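PDB 6HDY: 2-hydroxyisobutyryl-CoA synthetase from Aquincola tertiaricarbonis, which belongs to the ANL superfamily, pairing an AMP-binding domain with a smaller C-terminal domain. Local coordinates for residues Arg263-Glu266 against Lys271-Asp274; Phe193-Gly198 against Ser203-Gln208; Glu421-His424 against Ala430-Thr433; Gln208-Met213 against Arg240-Lys245. One frame throughout, in Å; residues are numbered along the deposited sequence.

Interaction 1. Residues Arg263-Glu266 against Lys271-Asp274; sequences RIEE and KVYD
Helix 258-268 turns back into strand 271-274 here, and Glu265 on the helix reaches across to the backbone of Val272 at the start of the strand. Val272 N donates to Glu265 OE2 at 2.8 Å, with an N-H...O angle of 153°; the nitrogen meets OE2 on the anti side, 20° out of the carboxylate plane. The Glu265 chain gets there by running extended beyond CG (chi2 -164°). A water then donates to the same Glu265 OE2 and to Val272 O, 2.9 Å from the latter, so one carboxylate oxygen serves both polar groups of Val272. This is the second half of a beta-alpha-beta unit, strand 246-249, helix 258-268 and strand 271-274, at the margin of the parallel sheet. Apolar packing backs the polar bond: Val272 CG2 lies 3.6 Å from Glu265 CG and 3.8 Å from Ile264 CG2, the Ile264 and Val272 side chains crossing at about a right angle. Ile264 and Val272 both also touch Phe249 of the adjacent strand. Lys271 points its CB away from the helix, and its NZ bonds Glu291 O. At the other end of the strand, Asp274 OD1 accepts from N6 of the bound 8LQ.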
loop_
_atom_site.group_PDB
_atom_site.type_symbol
_atom_site.label_atom_id
_atom_site.label_comp_id
_atom_site.label_asym_id
_atom_site.label_seq_id
_atom_site.Cartn_x
_atom_site.Cartn_y
_atom_site.Cartn_z
ATOM N N ARG A 263 13.389 23.081 -9.344
ATOM C CA ARG A 263 13.586 21.966 -10.284
ATOM C C ARG A 263 12.313 21.139 -10.445
ATOM O O ARG A 263 11.959 20.790 -11.569
ATOM C CB ARG A 263 14.759 21.056 -9.865
ATOM C CG ARG A 263 16.101 21.485 -10.465
ATOM C CD ARG A 263 17.260 20.680 -9.905
ATOM N NE ARG A 263 18.556 21.194 -10.355
ATOM C CZ ARG A 263 19.403 20.532 -11.143
ATOM N NH1 ARG A 263 19.115 19.302 -11.556
ATOM N NH2 ARG A 263 20.552 21.091 -11.511
ATOM N N ILE A 264 11.610 20.847 -9.340
ATOM C CA ILE A 264 10.378 20.045 -9.375
ATOM C C ILE A 264 9.243 20.825 -10.069
ATOM O O ILE A 264 8.640 20.294 -11.002
ATOM C CB ILE A 264 9.973 19.459 -7.994
ATOM C CG1 ILE A 264 11.150 18.670 -7.356
ATOM C CG2 ILE A 264 8.729 18.556 -8.138
ATOM C CD1 ILE A 264 11.006 18.355 -5.881
ATOM N N GLU A 265 8.978 22.075 -9.650
ATOM C CA GLU A 265 7.949 22.922 -10.277
ATOM C C GLU A 265 8.190 23.100 -11.792
ATOM O O GLU A 265 7.238 23.070 -12.564
ATOM C CB GLU A 265 7.879 24.306 -9.604
ATOM C CG GLU A 265 7.311 24.254 -8.198
ATOM C CD GLU A 265 6.857 25.558 -7.575
ATOM O OE1 GLU A 265 7.222 26.634 -8.095
ATOM O OE2 GLU A 265 6.115 25.501 -6.568
ATOM N N GLU A 266 9.455 23.227 -12.215
ATOM C CA GLU A 266 9.790 23.390 -13.641
ATOM C C GLU A 266 9.542 22.094 -14.424
ATOM O O GLU A 266 8.962 22.144 -15.512
ATOM C CB GLU A 266 11.237 23.925 -13.835
ATOM C CG GLU A 266 11.888 23.611 -15.179
ATOM C CD GLU A 266 11.279 24.251 -16.418
ATOM O OE1 GLU A 266 11.217 25.500 -16.483
ATOM O OE2 GLU A 266 10.926 23.497 -17.355
ATOM N N LYS A 271 2.655 23.567 -9.040
ATOM C CA LYS A 271 3.079 24.139 -7.754
ATOM C C LYS A 271 3.512 23.020 -6.819
ATOM O O LYS A 271 2.975 21.919 -6.896
ATOM C CB LYS A 271 1.948 24.949 -7.101
ATOM C CG LYS A 271 1.791 26.337 -7.706
ATOM C CD LYS A 271 0.758 27.174 -6.978
ATOM C CE LYS A 271 1.331 27.996 -5.854
ATOM N NZ LYS A 271 0.535 29.229 -5.646
ATOM N N VAL A 272 4.488 23.307 -5.940
ATOM C CA VAL A 272 4.989 22.352 -4.962
ATOM C C VAL A 272 4.580 22.827 -3.572
ATOM O O VAL A 272 4.685 24.008 -3.280
ATOM C CB VAL A 272 6.524 22.111 -5.103
ATOM C CG1 VAL A 272 7.114 21.489 -3.835
ATOM C CG2 VAL A 272 6.830 21.233 -6.315
ATOM N N TYR A 273 4.067 21.912 -2.730
ATOM C CA TYR A 273 3.706 22.243 -1.355
ATOM C C TYR A 273 4.480 21.401 -0.397
ATOM O O TYR A 273 4.682 20.220 -0.658
ATOM C CB TYR A 273 2.203 22.102 -1.112
ATOM C CG TYR A 273 1.411 23.061 -1.963
ATOM C CD1 TYR A 273 1.600 24.440 -1.853
ATOM C CD2 TYR A 273 0.563 22.599 -2.962
ATOM C CE1 TYR A 273 0.905 25.332 -2.663
ATOM C CE2 TYR A 273 -0.164 23.483 -3.757
ATOM C CZ TYR A 273 0.000 24.848 -3.595
ATOM O OH TYR A 273 -0.681 25.723 -4.398
ATOM N N ASP A 274 4.927 22.017 0.703
ATOM C CA ASP A 274 5.655 21.359 1.776
ATOM C C ASP A 274 4.670 21.061 2.920
ATOM O O ASP A 274 3.819 21.899 3.238
ATOM C CB ASP A 274 6.809 22.253 2.266
ATOM C CG ASP A 274 7.895 21.597 3.122
ATOM O OD1 ASP A 274 8.060 20.358 3.044
ATOM O OD2 ASP A 274 8.641 22.335 3.797
HETATM O O HOH W 1 4.540 26.589 -4.622
#

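Interaction 2. Residues Phe193-Gly198 against Ser203-Gln208; sequences FPFGAG and SARLVQ
Phe195 and Leu206 carry most of this buried contact between the loop after strand 191-193 and helix 202-213. The CH-pi part comes first: Leu206 CD1 sits over one face of the Phe195 ring, 3.9 Å from its centroid and 20° off the normal, displaced toward the CG side, where the Leu206 CD1 to Phe195 CG distance is 3.7 Å. With Phe195 CG anti to its own N (chi1 -174°), the ring extends toward the helix far enough for Leu206 CB also to approach Phe195 CE1, at 3.7 Å. Purely apolar packing adds a looser touch, Phe193 CE2 to Leu206 CD1 at 4.5 Å. Within the loop, Phe195 CB lies over one face of the Phe193 ring, and an inverse gamma turn centred on Pro194, with Phe195 N bonded to Phe193 O at 2.9 Å, brings the two phenylalanines together. The cationic group is Arg205: its chain bends at chi3 (-64°) and brings NH2 to 3.7 Å from Phe195 CZ, the guanidinium approaching the ring obliquely. In the fold, Leu206 also packs on Cys167 of strand 165-168 and on Tyr224 and Leu228 of helix 222-234, whereas Phe195 and Arg205 both meet Leu174 of the second subunit, placing the contact between the parallel sheet, its flanking helices and the dimer interface.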
loop_
_atom_site.group_PDB
_atom_site.type_symbol
_atom_site.label_atom_id
_atom_site.label_comp_id
_atom_site.label_asym_id
_atom_site.label_seq_id
_atom_site.Cartn_x
_atom_site.Cartn_y
_atom_site.Cartn_z
ATOM N N PHE A 193 -6.161 7.933 -5.796
ATOM C CA PHE A 193 -5.414 7.032 -6.672
ATOM C C PHE A 193 -4.163 6.493 -5.905
ATOM O O PHE A 193 -3.042 7.014 -6.073
ATOM C CB PHE A 193 -5.061 7.750 -8.004
ATOM C CG PHE A 193 -4.191 6.978 -8.967
ATOM C CD1 PHE A 193 -4.298 5.592 -9.075
ATOM C CD2 PHE A 193 -3.305 7.642 -9.814
ATOM C CE1 PHE A 193 -3.490 4.875 -9.967
ATOM C CE2 PHE A 193 -2.519 6.930 -10.733
ATOM C CZ PHE A 193 -2.609 5.549 -10.802
ATOM N N PRO A 194 -4.342 5.464 -5.034
ATOM C CA PRO A 194 -3.193 4.964 -4.259
ATOM C C PRO A 194 -2.292 4.011 -5.042
ATOM O O PRO A 194 -2.321 2.793 -4.854
ATOM C CB PRO A 194 -3.860 4.335 -3.037
ATOM C CG PRO A 194 -5.172 3.830 -3.541
ATOM C CD PRO A 194 -5.574 4.709 -4.699
ATOM N N PHE A 195 -1.458 4.586 -5.932
ATOM C CA PHE A 195 -0.534 3.767 -6.717
ATOM C C PHE A 195 0.574 3.218 -5.819
ATOM O O PHE A 195 1.009 2.106 -6.013
ATOM C CB PHE A 195 0.042 4.551 -7.928
ATOM C CG PHE A 195 0.886 3.707 -8.856
ATOM C CD1 PHE A 195 2.253 3.551 -8.634
ATOM C CD2 PHE A 195 0.323 3.095 -9.972
ATOM C CE1 PHE A 195 3.042 2.770 -9.496
ATOM C CE2 PHE A 195 1.104 2.289 -10.817
ATOM C CZ PHE A 195 2.462 2.135 -10.574
ATOM N N GLY A 196 1.029 3.983 -4.845
ATOM C CA GLY A 196 2.077 3.478 -3.966
ATOM C C GLY A 196 3.459 3.589 -4.552
ATOM O O GLY A 196 3.666 4.319 -5.518
ATOM N N ALA A 197 4.419 2.863 -3.964
ATOM C CA ALA A 197 5.832 2.900 -4.351
ATOM C C ALA A 197 6.532 1.719 -3.706
ATOM O O ALA A 197 5.917 1.014 -2.907
ATOM C CB ALA A 197 6.467 4.214 -3.876
ATOM N N GLY A 198 7.788 1.493 -4.080
ATOM C CA GLY A 198 8.630 0.475 -3.462
ATOM C C GLY A 198 9.067 -0.698 -4.301
ATOM O O GLY A 198 10.150 -1.251 -4.061
ATOM N N SER A 203 7.785 2.668 -11.202
ATOM C CA SER A 203 7.991 4.022 -11.725
ATOM C C SER A 203 7.761 4.113 -13.224
ATOM O O SER A 203 7.157 5.084 -13.696
ATOM C CB SER A 203 9.386 4.521 -11.364
ATOM O OG SER A 203 9.636 4.287 -9.989
ATOM N N ALA A 204 8.211 3.088 -13.971
ATOM C CA ALA A 204 8.015 3.046 -15.423
ATOM C C ALA A 204 6.524 2.935 -15.720
ATOM O O ALA A 204 6.037 3.605 -16.616
ATOM C CB ALA A 204 8.781 1.876 -16.037
ATOM N N ARG A 205 5.791 2.155 -14.917
ATOM C CA ARG A 205 4.350 2.000 -15.093
ATOM C C ARG A 205 3.572 3.241 -14.643
ATOM O O ARG A 205 2.624 3.639 -15.315
ATOM C CB ARG A 205 3.863 0.717 -14.432
ATOM C CG ARG A 205 4.198 -0.514 -15.277
ATOM C CD ARG A 205 3.523 -1.804 -14.824
ATOM N NE ARG A 205 3.960 -2.204 -13.487
ATOM C CZ ARG A 205 3.339 -1.845 -12.370
ATOM N NH1 ARG A 205 3.814 -2.227 -11.191
ATOM N NH2 ARG A 205 2.245 -1.094 -12.423
ATOM N N LEU A 206 4.022 3.890 -13.559
ATOM C CA LEU A 206 3.410 5.102 -13.019
ATOM C C LEU A 206 3.366 6.237 -14.008
ATOM O O LEU A 206 2.338 6.884 -14.120
ATOM C CB LEU A 206 4.109 5.566 -11.721
ATOM C CG LEU A 206 3.488 6.799 -10.987
ATOM C CD1 LEU A 206 1.940 6.645 -10.799
ATOM C CD2 LEU A 206 4.140 6.974 -9.613
ATOM N N VAL A 207 4.483 6.515 -14.689
ATOM C CA VAL A 207 4.560 7.604 -15.664
ATOM C C VAL A 207 3.505 7.406 -16.765
ATOM O O VAL A 207 2.834 8.378 -17.124
ATOM C CB VAL A 207 5.994 7.892 -16.205
ATOM C CG1 VAL A 207 6.891 8.407 -15.084
ATOM C CG2 VAL A 207 6.619 6.672 -16.884
ATOM N N GLN A 208 3.282 6.143 -17.209
ATOM C CA GLN A 208 2.227 5.816 -18.177
ATOM C C GLN A 208 0.856 6.128 -17.585
ATOM O O GLN A 208 0.051 6.736 -18.284
ATOM C CB GLN A 208 2.292 4.342 -18.638
ATOM C CG GLN A 208 3.539 3.968 -19.454
ATOM C CD GLN A 208 3.698 4.713 -20.781
ATOM O OE1 GLN A 208 2.755 5.317 -21.345
ATOM N NE2 GLN A 208 4.919 4.684 -21.310
#

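Interaction 3. Residues Glu421-His424 against Ala430-Thr433; sequences ESVH and ALET
Leu431 meets His424 and Val423 where the short helix 421-425 gives way to the long helix 428-446 of the C-terminal domain, a corner between two consecutive helices at the protein surface. The closer packing lies around the two methyls of Leu431. Its CD1 stands 3.5 Å from His424 ND1, and its CD2 is 3.7 Å from that same nitrogen and equally far from His424 CA. Both methyls therefore lie against ND1, and CD2 reaches the histidine backbone as well; the approach to the ring is oblique. His424 CG is anti to the backbone N (chi1 -169°), which places the ring beside Leu431, and chi2 of 82° turns its ND1 toward the methyls. The bond from CA to CB of His424 points away from the second helix overall, although CB still touches Leu431 CD2.

The other side is looser. Val423 CG1 comes to 3.8 Å from Ala430 O but only to 4.2 Å from Leu431 CD2, while Ala430 CB lies 3.9 Å from Val423 O. These are methyl groups beside helix carbonyls, and no hydrogen bond joins the two segments. His424 is exposed to solvent, though its side chain also touches Pro457 of a nearby loop. The corner is thus held by van der Waals contact alone between these segments: hydrocarbon on a partly polar ring, with nothing directional to fix the imidazole orientation from the Leu431 side.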
loop_
_atom_site.group_PDB
_atom_site.type_symbol
_atom_site.label_atom_id
_atom_site.label_comp_id
_atom_site.label_asym_id
_atom_site.label_seq_id
_atom_site.Cartn_x
_atom_site.Cartn_y
_atom_site.Cartn_z
ATOM N N GLU A 421 24.354 14.629 -18.231
ATOM C CA GLU A 421 24.738 13.899 -19.446
ATOM C C GLU A 421 25.312 14.847 -20.544
ATOM O O GLU A 421 26.259 14.458 -21.242
ATOM C CB GLU A 421 23.563 13.084 -20.001
ATOM C CG GLU A 421 23.288 11.826 -19.198
ATOM C CD GLU A 421 21.916 11.235 -19.432
ATOM O OE1 GLU A 421 21.028 11.431 -18.570
ATOM O OE2 GLU A 421 21.721 10.594 -20.490
ATOM N N SER A 422 24.773 16.101 -20.634
ATOM C CA SER A 422 25.223 17.131 -21.587
ATOM C C SER A 422 26.607 17.673 -21.208
ATOM O O SER A 422 27.412 17.951 -22.109
ATOM C CB SER A 422 24.196 18.253 -21.735
ATOM O OG SER A 422 24.114 19.065 -20.576
ATOM N N VAL A 423 26.891 17.790 -19.876
ATOM C CA VAL A 423 28.218 18.209 -19.381
ATOM C C VAL A 423 29.209 17.072 -19.725
ATOM O O VAL A 423 30.297 17.341 -20.221
ATOM C CB VAL A 423 28.215 18.616 -17.873
ATOM C CG1 VAL A 423 29.632 18.639 -17.282
ATOM C CG2 VAL A 423 27.549 19.978 -17.688
ATOM N N HIS A 424 28.786 15.800 -19.530
ATOM C CA HIS A 424 29.583 14.613 -19.874
ATOM C C HIS A 424 29.906 14.552 -21.397
ATOM O O HIS A 424 31.084 14.408 -21.765
ATOM C CB HIS A 424 28.913 13.309 -19.372
ATOM C CG HIS A 424 29.822 12.124 -19.483
ATOM N ND1 HIS A 424 30.795 11.859 -18.513
ATOM C CD2 HIS A 424 29.954 11.228 -20.489
ATOM C CE1 HIS A 424 31.461 10.800 -18.955
ATOM N NE2 HIS A 424 30.993 10.387 -20.143
ATOM N N ALA A 430 35.221 19.970 -20.132
ATOM C CA ALA A 430 33.938 20.448 -19.631
ATOM C C ALA A 430 33.571 19.783 -18.296
ATOM O O ALA A 430 33.017 20.453 -17.417
ATOM C CB ALA A 430 32.848 20.203 -20.655
ATOM N N LEU A 431 33.873 18.467 -18.153
ATOM C CA LEU A 431 33.648 17.697 -16.930
ATOM C C LEU A 431 34.512 18.293 -15.817
ATOM O O LEU A 431 33.986 18.638 -14.763
ATOM C CB LEU A 431 33.985 16.204 -17.145
ATOM C CG LEU A 431 32.918 15.358 -17.830
ATOM C CD1 LEU A 431 33.522 14.106 -18.440
ATOM C CD2 LEU A 431 31.776 15.018 -16.874
ATOM N N GLU A 432 35.811 18.480 -16.084
ATOM C CA GLU A 432 36.763 19.104 -15.166
ATOM C C GLU A 432 36.335 20.529 -14.730
ATOM O O GLU A 432 36.425 20.843 -13.545
ATOM C CB GLU A 432 38.185 19.073 -15.747
ATOM C CG GLU A 432 39.278 19.543 -14.786
ATOM C CD GLU A 432 39.266 19.028 -13.351
ATOM O OE1 GLU A 432 38.949 17.837 -13.136
ATOM O OE2 GLU A 432 39.634 19.806 -12.444
ATOM N N THR A 433 35.827 21.348 -15.663
ATOM C CA THR A 433 35.314 22.702 -15.411
ATOM C C THR A 433 34.112 22.646 -14.440
ATOM O O THR A 433 33.944 23.552 -13.615
ATOM C CB THR A 433 34.956 23.379 -16.753
ATOM O OG1 THR A 433 36.140 23.482 -17.556
ATOM C CG2 THR A 433 34.315 24.761 -16.581
#

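Interaction 4. Residues Gln208-Met213 against Arg240-Lys245; sequences QWLDTM and RNFGLK
Phe242 packs against helix 202-213 by lying across Leu210 and Asp211, in the loop that leads to strand 246-249. Starting at its root, Phe242 CB comes within 4.1 Å of Leu210 O. Phe242 CG then runs under Leu210 CB, which stands over the middle of the ring, 3.8 Å from the centroid and 12° off the normal, a CH-pi contact. Along one side of the ring, Phe242 CD2 and CE2 meet the Leu210 CD1 methyl, with CE2 to CD1 at 3.7 Å. Along the other, Phe242 CD1 lies 3.7 Å from Asp211 N, an oblique approach, and Phe242 CE1 reaches Asp211 CB at 3.9 Å. A chi1 of -70° puts Phe242 CG anti to its carbonyl carbon, turning the ring onto the helix. The Asp211 carboxylate stands steeply to the ring, the planes 78° apart. Lys214 NZ bonds both Asp211 O and Asn241 O, joining the two segments from just beyond the helix. Phe242 further touches Ala232 of helix 222-234 and Tyr268 of helix 258-268, while Leu210 reaches Leu228 of helix 222-234 and Cys167 of strand 165-168; the pair thus sits where three helices gather beside the parallel sheet.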
loop_
_atom_site.group_PDB
_atom_site.type_symbol
_atom_site.label_atom_id
_atom_site.label_comp_id
_atom_site.label_asym_id
_atom_site.label_seq_id
_atom_site.Cartn_x
_atom_site.Cartn_y
_atom_site.Cartn_z
ATOM N N GLN A 208 3.282 6.143 -17.209
ATOM C CA GLN A 208 2.227 5.816 -18.177
ATOM C C GLN A 208 0.856 6.128 -17.585
ATOM O O GLN A 208 0.051 6.736 -18.284
ATOM C CB GLN A 208 2.292 4.342 -18.638
ATOM C CG GLN A 208 3.539 3.968 -19.454
ATOM C CD GLN A 208 3.698 4.713 -20.781
ATOM O OE1 GLN A 208 2.755 5.317 -21.345
ATOM N NE2 GLN A 208 4.919 4.684 -21.310
ATOM N N TRP A 209 0.603 5.757 -16.280
ATOM C CA TRP A 209 -0.662 6.047 -15.603
ATOM C C TRP A 209 -0.902 7.530 -15.434
ATOM O O TRP A 209 -2.038 7.960 -15.558
ATOM C CB TRP A 209 -0.784 5.319 -14.246
ATOM C CG TRP A 209 -1.218 3.899 -14.394
ATOM C CD1 TRP A 209 -0.421 2.827 -14.670
ATOM C CD2 TRP A 209 -2.552 3.395 -14.310
ATOM N NE1 TRP A 209 -1.172 1.686 -14.757
ATOM C CE2 TRP A 209 -2.489 2.002 -14.545
ATOM C CE3 TRP A 209 -3.798 3.974 -14.017
ATOM C CZ2 TRP A 209 -3.627 1.188 -14.538
ATOM C CZ3 TRP A 209 -4.917 3.156 -13.988
ATOM C CH2 TRP A 209 -4.828 1.792 -14.268
ATOM N N LEU A 210 0.155 8.316 -15.150
ATOM C CA LEU A 210 0.049 9.775 -14.981
ATOM C C LEU A 210 -0.241 10.469 -16.321
ATOM O O LEU A 210 -0.972 11.466 -16.354
ATOM C CB LEU A 210 1.327 10.359 -14.361
ATOM C CG LEU A 210 1.768 9.800 -12.993
ATOM C CD1 LEU A 210 3.189 10.209 -12.695
ATOM C CD2 LEU A 210 0.851 10.240 -11.875
ATOM N N ASP A 211 0.338 9.943 -17.422
ATOM C CA ASP A 211 0.123 10.449 -18.777
ATOM C C ASP A 211 -1.312 10.147 -19.213
ATOM O O ASP A 211 -1.956 11.010 -19.798
ATOM C CB ASP A 211 1.126 9.812 -19.755
ATOM C CG ASP A 211 1.158 10.465 -21.136
ATOM O OD1 ASP A 211 1.770 11.551 -21.267
ATOM O OD2 ASP A 211 0.623 9.859 -22.090
ATOM N N THR A 212 -1.824 8.932 -18.906
ATOM C CA THR A 212 -3.192 8.529 -19.244
ATOM C C THR A 212 -4.239 9.249 -18.372
ATOM O O THR A 212 -5.152 9.877 -18.914
ATOM C CB THR A 212 -3.342 7.000 -19.151
ATOM O OG1 THR A 212 -2.341 6.360 -19.949
ATOM C CG2 THR A 212 -4.742 6.516 -19.557
ATOM N N MET A 213 -4.112 9.134 -17.034
ATOM C CA MET A 213 -5.060 9.655 -16.034
ATOM C C MET A 213 -5.045 11.161 -15.858
ATOM O O MET A 213 -6.079 11.726 -15.534
ATOM C CB MET A 213 -4.859 8.973 -14.660
ATOM C CG MET A 213 -5.181 7.491 -14.621
ATOM S SD MET A 213 -6.933 7.081 -14.883
ATOM C CE MET A 213 -6.704 5.772 -15.982
ATOM N N ARG A 240 5.456 17.409 -17.904
ATOM C CA ARG A 240 4.630 18.622 -17.893
ATOM C C ARG A 240 3.230 18.288 -18.460
ATOM O O ARG A 240 2.276 19.070 -18.289
ATOM C CB ARG A 240 5.289 19.717 -18.742
ATOM C CG ARG A 240 6.399 20.449 -18.002
ATOM C CD ARG A 240 6.931 21.654 -18.753
ATOM N NE ARG A 240 7.473 22.642 -17.817
ATOM C CZ ARG A 240 6.884 23.794 -17.500
ATOM N NH1 ARG A 240 5.737 24.144 -18.073
ATOM N NH2 ARG A 240 7.446 24.612 -16.615
ATOM N N ASN A 241 3.122 17.116 -19.134
ATOM C CA ASN A 241 1.901 16.650 -19.765
ATOM C C ASN A 241 1.124 15.677 -18.875
ATOM O O ASN A 241 0.344 14.871 -19.381
ATOM C CB ASN A 241 2.201 16.039 -21.157
ATOM C CG ASN A 241 1.089 16.179 -22.195
ATOM O OD1 ASN A 241 -0.113 16.261 -21.884
ATOM N ND2 ASN A 241 1.472 16.173 -23.468
ATOM N N PHE A 242 1.306 15.784 -17.543
ATOM C CA PHE A 242 0.631 14.924 -16.568
ATOM C C PHE A 242 -0.608 15.601 -15.966
ATOM O O PHE A 242 -1.287 15.012 -15.128
ATOM C CB PHE A 242 1.630 14.474 -15.489
ATOM C CG PHE A 242 2.704 13.496 -15.933
ATOM C CD1 PHE A 242 2.630 12.865 -17.176
ATOM C CD2 PHE A 242 3.754 13.161 -15.085
ATOM C CE1 PHE A 242 3.594 11.927 -17.564
ATOM C CE2 PHE A 242 4.702 12.197 -15.461
ATOM C CZ PHE A 242 4.623 11.596 -16.703
ATOM N N GLY A 243 -0.885 16.831 -16.413
ATOM C CA GLY A 243 -2.022 17.648 -15.988
ATOM C C GLY A 243 -2.005 18.089 -14.541
ATOM O O GLY A 243 -3.042 18.508 -14.023
ATOM N N LEU A 244 -0.821 18.011 -13.876
ATOM C CA LEU A 244 -0.659 18.339 -12.459
ATOM C C LEU A 244 -0.792 19.797 -12.156
ATOM O O LEU A 244 -0.169 20.633 -12.826
ATOM C CB LEU A 244 0.674 17.799 -11.887
ATOM C CG LEU A 244 0.801 16.278 -11.768
ATOM C CD1 LEU A 244 2.243 15.851 -11.853
ATOM C CD2 LEU A 244 0.117 15.742 -10.486
ATOM N N LYS A 245 -1.608 20.116 -11.143
ATOM C CA LYS A 245 -1.747 21.503 -10.684
ATOM C C LYS A 245 -0.798 21.639 -9.495
ATOM O O LYS A 245 -0.264 22.721 -9.221
ATOM C CB LYS A 245 -3.193 21.837 -10.273
ATOM C CG LYS A 245 -4.247 21.638 -11.390
ATOM C CD LYS A 245 -4.140 22.660 -12.549
ATOM C CE LYS A 245 -5.001 22.303 -13.744
ATOM N NZ LYS A 245 -4.372 21.274 -14.620
#

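How the interactions relate
Interactions 2, 4, 1 and 3 follow one another along the chain. The first three lie in and beside the parallel sheet of the AMP-binding region, whose outermost strands, 191-193 and 271-274, lead into interaction 2 and belong to interaction 1. Interactions 2 and 4 share helix 202-213 and Gln208, with centres 12 Å apart; both reach the second subunit. Interaction 4 meets interaction 1 through a probable hydrogen bond from Lys271 N to Lys245 O and a salt bridge between Glu266 and Arg240. Packing thus runs unbroken from the second subunit to the strand carrying Asp274, whereas interaction 3 stands apart in the C-terminal domain, its centre 27 Å from that of interaction 1.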